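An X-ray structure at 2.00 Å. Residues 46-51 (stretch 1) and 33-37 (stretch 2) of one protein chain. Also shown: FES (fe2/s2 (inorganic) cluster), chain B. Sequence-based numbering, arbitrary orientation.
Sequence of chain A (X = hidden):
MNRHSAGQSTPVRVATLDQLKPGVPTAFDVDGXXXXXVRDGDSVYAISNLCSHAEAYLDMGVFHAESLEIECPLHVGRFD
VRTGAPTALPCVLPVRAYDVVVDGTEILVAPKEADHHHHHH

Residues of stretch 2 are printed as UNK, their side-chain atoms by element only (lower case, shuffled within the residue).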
# COMPACT_ATOMS: atom_id res chain seq x y z
N ALA A 46 -3.55 -0.80 2.21
CA ALA A 46 -2.36 -1.66 2.15
C ALA A 46 -2.44 -2.52 0.90
O ALA A 46 -3.46 -3.15 0.64
CB ALA A 46 -2.29 -2.55 3.39
N ILE A 47 -1.35 -2.53 0.11
CA ILE A 47 -1.27 -3.40 -1.07
C ILE A 47 0.14 -3.94 -1.14
O ILE A 47 1.02 -3.44 -0.45
CB ILE A 47 -1.68 -2.69 -2.42
CG1 ILE A 47 -0.80 -1.45 -2.71
CG2 ILE A 47 -3.16 -2.30 -2.37
CD1 ILE A 47 -0.87 -0.95 -4.20
N SER A 48 0.35 -4.96 -1.96
CA SER A 48 1.72 -5.44 -2.19
C SER A 48 2.61 -4.29 -2.63
O SER A 48 2.21 -3.44 -3.44
CB SER A 48 1.75 -6.51 -3.27
OG SER A 48 3.11 -6.77 -3.59
N ASN A 49 3.83 -4.26 -2.09
CA ASN A 49 4.76 -3.20 -2.42
C ASN A 49 5.46 -3.43 -3.76
O ASN A 49 6.16 -2.56 -4.24
CB ASN A 49 5.83 -3.05 -1.33
CG ASN A 49 6.54 -1.70 -1.40
OD1 ASN A 49 5.92 -0.68 -1.68
ND2 ASN A 49 7.84 -1.69 -1.14
N LEU A 50 5.31 -4.62 -4.32
CA LEU A 50 5.98 -4.95 -5.58
C LEU A 50 5.08 -4.68 -6.75
O LEU A 50 4.01 -5.26 -6.85
CB LEU A 50 6.38 -6.42 -5.64
CG LEU A 50 7.82 -6.76 -5.33
CD1 LEU A 50 8.76 -6.19 -6.43
CD2 LEU A 50 8.16 -6.29 -3.92
N CYS A 51 5.55 -3.82 -7.66
CA CYS A 51 4.78 -3.52 -8.87
C CYS A 51 4.58 -4.80 -9.68
O CYS A 51 5.49 -5.64 -9.74
CB CYS A 51 5.53 -2.46 -9.70
SG CYS A 51 4.63 -1.93 -11.16
N UNK A 33 5.92 -11.14 3.23
CA UNK A 33 5.49 -10.30 2.09
C UNK A 33 5.68 -8.81 2.36
O UNK A 33 5.33 -8.32 3.43
o UNK A 33 2.93 -12.65 1.81
c UNK A 33 4.03 -10.55 1.72
c UNK A 33 3.80 -11.98 1.24
o UNK A 33 4.51 -12.42 0.32
N UNK A 34 6.21 -8.10 1.37
CA UNK A 34 6.45 -6.68 1.52
C UNK A 34 5.18 -5.94 1.13
O UNK A 34 4.63 -6.14 0.02
c UNK A 34 9.44 -4.57 0.18
c UNK A 34 8.25 -4.94 1.07
o UNK A 34 9.50 -3.42 -0.27
o UNK A 34 10.32 -5.44 -0.08
c UNK A 34 7.62 -6.24 0.64
N UNK A 35 4.72 -5.09 2.05
CA UNK A 35 3.42 -4.45 1.91
C UNK A 35 3.51 -2.93 2.04
O UNK A 35 4.04 -2.40 3.03
c UNK A 35 1.07 -4.34 2.82
c UNK A 35 2.26 -6.50 2.73
c UNK A 35 2.42 -5.01 2.95
N UNK A 36 3.01 -2.23 1.03
CA UNK A 36 2.96 -0.79 1.06
C UNK A 36 1.73 -0.37 1.84
O UNK A 36 0.63 -0.84 1.56
c UNK A 36 3.08 1.31 -0.43
c UNK A 36 2.89 -0.22 -0.36
c UNK A 36 1.31 1.70 -2.32
s UNK A 36 1.53 2.16 -0.65
N UNK A 37 1.95 0.51 2.81
CA UNK A 37 0.87 1.03 3.65
C UNK A 37 0.85 2.54 3.49
O UNK A 37 1.92 3.17 3.47
c UNK A 37 0.91 -0.96 5.18
c UNK A 37 1.07 0.55 5.13
c UNK A 37 0.07 1.18 6.07
FE1 FES B . 6.15 -0.47 -12.11
FE2 FES B . 7.10 -0.80 -14.66
S1 FES B . 5.33 0.45 -14.02
S2 FES B . 7.87 -1.62 -12.76
O HOH W 1 4.10 -8.19 -1.57

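Position 33 carries four side-chain atoms, two carbons and two oxygens. The second carbon holds both oxygens, so the chain is a short carboxylate. It makes no contact with stretch 1. Its CA-to-CB bond points sideways. Both oxygens are hydrogen-bonded elsewhere in the structure. A carboxylate on a single CH2 is aspartate, so this is Asp33.

Position 34 has five side-chain atoms, three carbons in a row and two oxygens on the third. This is again a carboxylate, one carbon longer. The CA-to-CB bond points sideways, but the end of the chain comes nearer to stretch 1. One oxygen accepts a hydrogen bond from Asn49 ND2, and the other lies near the Leu50 side chain. The residue is Glu34. The distance from Asn49 ND2 to Glu34 OE2 is 2.6 Å, a short bond. The backbone also takes part: Asn49 N donates to Glu34 O at 2.9 Å, with a nearly straight angle of 170°. The same residue pair is therefore joined twice. Water 1 donates to Glu34 O at 2.6 Å and lies 2.7 Å from Ser48 OG, so it bridges the two stretches.

Position 35 has three carbons. One is bonded to CA and carries the other two, a branch at CB with no polar atom. One branch carbon lies near Ala46 CB and Ile47 O. That is valine, Val35. The CA-to-CB bond of Val35 points away overall, yet the side chain still touches stretch 1. Val35 CG1 lies 3.8 Å from Ala46 CB and 3.4 Å from Ile47 O. The chi1 rotamer is t.

Position 36 has three carbons and one sulfur in an unbranched chain. The sulfur sits between the second carbon and a terminal methyl. That methyl packs on Ile47 CG1, and CB lies near Asn49 OD1. This thioether is methionine, Met36. Its side chain is on the same face of the sheet as that of Ile47, and Met36 CE packs 3.8 Å from Ile47 CG1. Met36 CB lies 3.3 Å from Asn49 OD1. The backbone pairs with Ile47 in both directions: Met36 N donates to Ile47 O at 2.8 Å, and Ile47 N donates to Met36 O at 3.0 Å.

Position 37 again has three carbons, branched at CB, with no polar atom. One branch carbon lies near Ala46 CB. It is Val37, also with chi1 in t. Its side chain shares a face of the sheet with Ala46, and Val37 CG2 lies 4.0 Å from Ala46 CB.

The contact is an antiparallel strand pairing, with an angle of 139° between the strand directions. Ile47 and Met36 form its hydrogen-bonded pair. Ala46 with Val37 and Ser48 with Val35 are non-hydrogen-bonded pairs. Small apolar contacts add packing to the backbone bonds. Beyond the strand, Asn49 extends the link through its backbone and its amide to Glu34. Within stretch 1, Leu50 N donates to Ser48 OG at 3.2 Å. Cys51 does not touch stretch 2; Cys51 SG binds FES FE1 at 2.3 Å. The two stretches bury 412 Å² in total.

Stretch 2, residues 33-37: DEVMV
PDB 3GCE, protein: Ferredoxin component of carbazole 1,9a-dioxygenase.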